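EreC (Klebsiella pneumoniae, PDB 6XCQ) probably hydrolyses the macrolactone ester of erythromycin and related macrolides, an esterase activity that confers antibiotic resistance. Local coordinates at residues I255-E260 with R281-A286. The protein carries 1 engineered substitution. Sequence-based numbering, arbitrary orientation.
Sequences IEYTLE and RDSYMA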
ATOM      1  N   ILE A 255      14.250   3.615  -7.419  1.00 14.14           N
ATOM      2  CA  ILE A 255      15.200   4.569  -6.835  1.00 11.88           C
ATOM      3  C   ILE A 255      14.832   6.003  -7.198  1.00 14.21           C
ATOM      4  O   ILE A 255      14.862   6.904  -6.343  1.00 16.11           O
ATOM      5  CB  ILE A 255      16.639   4.242  -7.269  1.00 17.93           C
ATOM      6  CG1 ILE A 255      17.086   2.900  -6.695  1.00 15.21           C
ATOM      7  CG2 ILE A 255      17.579   5.342  -6.832  1.00  8.33           C
ATOM      8  CD1 ILE A 255      18.150   2.145  -7.609  1.00 12.57           C
ATOM      9  N   GLU A 256      14.482   6.244  -8.465  1.00 12.81           N
ATOM     10  CA  GLU A 256      14.129   7.596  -8.895  1.00 16.67           C
ATOM     11  C   GLU A 256      12.980   8.158  -8.062  1.00 17.94           C
ATOM     12  O   GLU A 256      13.031   9.303  -7.604  1.00 16.72           O
ATOM     13  CB  GLU A 256      13.754   7.596 -10.371  1.00  9.98           C
ATOM     14  CG  GLU A 256      13.257   8.931 -10.908  1.00 16.01           C
ATOM     15  CD  GLU A 256      12.586   8.776 -12.277  1.00 31.04           C
ATOM     16  OE1 GLU A 256      12.833   9.600 -13.187  1.00 20.79           O
ATOM     17  OE2 GLU A 256      11.798   7.816 -12.442  1.00 32.46           O
ATOM     18  N   TYR A 257      11.927   7.369  -7.869  1.00 24.04           N
ATOM     19  CA  TYR A 257      10.790   7.861  -7.094  1.00 14.22           C
ATOM     20  C   TYR A 257      11.101   7.894  -5.605  1.00 16.44           C
ATOM     21  O   TYR A 257      10.495   8.683  -4.863  1.00 14.92           O
ATOM     22  CB  TYR A 257       9.555   7.011  -7.386  1.00 15.13           C
ATOM     23  CG  TYR A 257       8.793   7.444  -8.635  1.00 16.01           C
ATOM     24  CD1 TYR A 257       9.244   7.115  -9.916  1.00 18.88           C
ATOM     25  CD2 TYR A 257       7.626   8.189  -8.526  1.00 16.88           C
ATOM     26  CE1 TYR A 257       8.539   7.522 -11.065  1.00 17.20           C
ATOM     27  CE2 TYR A 257       6.918   8.589  -9.643  1.00 17.52           C
ATOM     28  CZ  TYR A 257       7.372   8.262 -10.908  1.00 16.33           C
ATOM     29  OH  TYR A 257       6.653   8.691 -11.988  1.00 16.00           O
ATOM     30  N   THR A 258      12.043   7.068  -5.142  1.00 16.41           N
ATOM     31  CA  THR A 258      12.434   7.151  -3.733  1.00 19.52           C
ATOM     32  C   THR A 258      13.112   8.481  -3.426  1.00 20.97           C
ATOM     33  O   THR A 258      12.778   9.149  -2.441  1.00 15.28           O
ATOM     34  CB  THR A 258      13.344   5.984  -3.360  1.00 12.62           C
ATOM     35  OG1 THR A 258      12.589   4.778  -3.434  1.00 15.12           O
ATOM     36  CG2 THR A 258      13.837   6.143  -1.943  1.00 24.40           C
ATOM     37  N   LEU A 259      14.059   8.895  -4.273  1.00 17.87           N
ATOM     38  CA  LEU A 259      14.732  10.176  -4.062  1.00 14.86           C
ATOM     39  C   LEU A 259      13.750  11.349  -4.138  1.00 18.09           C
ATOM     40  O   LEU A 259      13.819  12.284  -3.326  1.00 20.01           O
ATOM     41  CB  LEU A 259      15.866  10.344  -5.086  1.00 15.92           C
ATOM     42  CG  LEU A 259      16.999   9.300  -5.066  1.00 19.62           C
ATOM     43  CD1 LEU A 259      18.240   9.767  -5.860  1.00 15.39           C
ATOM     44  CD2 LEU A 259      17.390   8.921  -3.629  1.00 17.85           C
ATOM     45  N   GLU A 260      12.831  11.330  -5.106  1.00 16.83           N
ATOM     46  CA  GLU A 260      11.884  12.440  -5.207  1.00 14.90           C
ATOM     47  C   GLU A 260      10.947  12.459  -4.000  1.00 19.07           C
ATOM     48  O   GLU A 260      10.622  13.530  -3.471  1.00 15.98           O
ATOM     49  CB  GLU A 260      11.106  12.344  -6.520  1.00 22.30           C
ATOM     50  CG  GLU A 260       9.946  13.344  -6.659  1.00 16.72           C
ATOM     51  CD  GLU A 260      10.375  14.809  -6.611  1.00 28.24           C
ATOM     52  OE1 GLU A 260      11.591  15.111  -6.604  1.00 28.81           O
ATOM     53  OE2 GLU A 260       9.470  15.671  -6.585  1.00 27.04           O
ATOM     54  N   ARG A 281       4.335   9.592  -4.876  1.00 15.89           N
ATOM     55  CA  ARG A 281       4.428   8.194  -4.456  1.00 12.13           C
ATOM     56  C   ARG A 281       3.213   7.385  -4.909  1.00 11.29           C
ATOM     57  O   ARG A 281       3.362   6.253  -5.384  1.00 14.21           O
ATOM     58  CB  ARG A 281       4.588   8.096  -2.940  1.00 18.49           C
ATOM     59  CG  ARG A 281       4.591   6.657  -2.454  1.00 18.95           C
ATOM     60  CD  ARG A 281       4.609   6.530  -0.952  1.00 29.08           C
ATOM     61  NE  ARG A 281       3.933   5.302  -0.533  1.00 36.32           N
ATOM     62  CZ  ARG A 281       2.706   5.246  -0.018  1.00 38.59           C
ATOM     63  NH1 ARG A 281       2.000   6.361   0.180  1.00 24.73           N
ATOM     64  NH2 ARG A 281       2.194   4.068   0.323  1.00 26.16           N
ATOM     65  N   ASP A 282       1.999   7.933  -4.767  1.00 11.84           N
ATOM     66  CA  ASP A 282       0.827   7.155  -5.185  1.00 13.73           C
ATOM     67  C   ASP A 282       0.802   6.912  -6.688  1.00 15.77           C
ATOM     68  O   ASP A 282       0.226   5.917  -7.142  1.00 13.70           O
ATOM     69  CB  ASP A 282      -0.491   7.820  -4.800  1.00 12.55           C
ATOM     70  CG  ASP A 282      -0.938   7.477  -3.381  1.00 24.80           C
ATOM     71  OD1 ASP A 282      -0.119   7.596  -2.449  1.00 26.29           O
ATOM     72  OD2 ASP A 282      -2.085   7.009  -3.229  1.00 12.84           O
ATOM     73  N   SER A 283       1.375   7.810  -7.483  1.00 15.89           N
ATOM     74  CA  SER A 283       1.375   7.529  -8.916  1.00 15.10           C
ATOM     75  C   SER A 283       2.398   6.452  -9.262  1.00 13.75           C
ATOM     76  O   SER A 283       2.183   5.682 -10.196  1.00 14.80           O
ATOM     77  CB  SER A 283       1.633   8.804  -9.729  1.00 18.98           C
ATOM     78  OG  SER A 283       2.972   9.252  -9.624  1.00 20.50           O
ATOM     79  N   TYR A 284       3.499   6.376  -8.511  1.00 14.26           N
ATOM     80  CA  TYR A 284       4.397   5.233  -8.631  1.00 17.35           C
ATOM     81  C   TYR A 284       3.658   3.922  -8.397  1.00 19.08           C
ATOM     82  O   TYR A 284       3.707   3.014  -9.233  1.00 14.26           O
ATOM     83  CB  TYR A 284       5.561   5.366  -7.649  1.00 17.90           C
ATOM     84  CG  TYR A 284       6.462   4.165  -7.691  1.00 19.97           C
ATOM     85  CD1 TYR A 284       7.442   4.053  -8.671  1.00 18.05           C
ATOM     86  CD2 TYR A 284       6.319   3.125  -6.774  1.00 19.46           C
ATOM     87  CE1 TYR A 284       8.270   2.953  -8.734  1.00 28.49           C
ATOM     88  CE2 TYR A 284       7.147   2.021  -6.823  1.00 22.13           C
ATOM     89  CZ  TYR A 284       8.122   1.942  -7.809  1.00 31.25           C
ATOM     90  OH  TYR A 284       8.955   0.852  -7.884  1.00 24.15           O
ATOM     91  N   MET A 285       2.976   3.801  -7.247  1.00 11.90           N
ATOM     92  CA  MET A 285       2.206   2.593  -6.950  1.00 15.11           C
ATOM     93  C   MET A 285       1.224   2.242  -8.068  1.00 15.39           C
ATOM     94  O   MET A 285       1.120   1.076  -8.467  1.00 16.89           O
ATOM     95  CB  MET A 285       1.457   2.765  -5.623  1.00 15.98           C
ATOM     96  CG  MET A 285       2.403   2.726  -4.434  1.00 19.43           C
ATOM     97  SD  MET A 285       1.528   2.543  -2.883  1.00 35.77           S
ATOM     98  CE  MET A 285       0.849   4.167  -2.820  1.00 14.32           C
ATOM     99  N   ALA A 286       0.479   3.236  -8.573  1.00 14.71           N
ATOM    100  CA  ALA A 286      -0.457   2.972  -9.667  1.00 12.41           C
ATOM    101  C   ALA A 286       0.273   2.447 -10.896  1.00 12.52           C
ATOM    102  O   ALA A 286      -0.221   1.544 -11.583  1.00 16.76           O
ATOM    103  CB  ALA A 286      -1.239   4.235 -10.034  1.00 12.07           C
TER
HETATM  104  O   HOH W   1       4.829  10.552 -11.444  1.00 19.56           O
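Tyr257 and Tyr284 meet between helices 244-267 and 279-295, in a contact that buries a modest 156 Å² in all with no direct hydrogen bond between the segments. Along 255-260, Ile255 comes first and faces away, packing on helices 164-177 and 212-231. Tyr257 is the residue that reaches across; its CA lies 6.9 Å from Arg281 CA, the closest CA pair between the segments. With CG anti to its own carbonyl carbon (chi1 -84°), the phenol extends over the base of Tyr284, where Tyr257 CD2 comes 3.6 Å from Tyr284 CB. Tyr284 CG is anti to the backbone N (chi1 177°), which swings its ring back toward the first helix and puts CD1 over one face of the Tyr257 ring, displaced toward the rim and 3.7 Å from Tyr257 CG. The ring planes meet at 44° with centroids 5.3 Å apart, so the rings meet obliquely, in van der Waals contact. Beyond the ring, a water in the plane of Tyr257 completes the link: it lies 2.7 Å from Tyr257 OH and donates to Ser283 OG at 2.9 Å. Ser283 OG also bonds to Val280 O one turn back, which helps fix the hydroxyl that receives the water. Leu259 then packs on helix 212-231. Arg281 forms salt bridges with Glu98 and Asp156, just beyond strands 94-97 and 151-154, while Ser283 and Ala286 touch helix 326-330; the tyrosine pair thus joins helix 244-267 to helix 279-295, which leads into strand 301-304 of the central sheet.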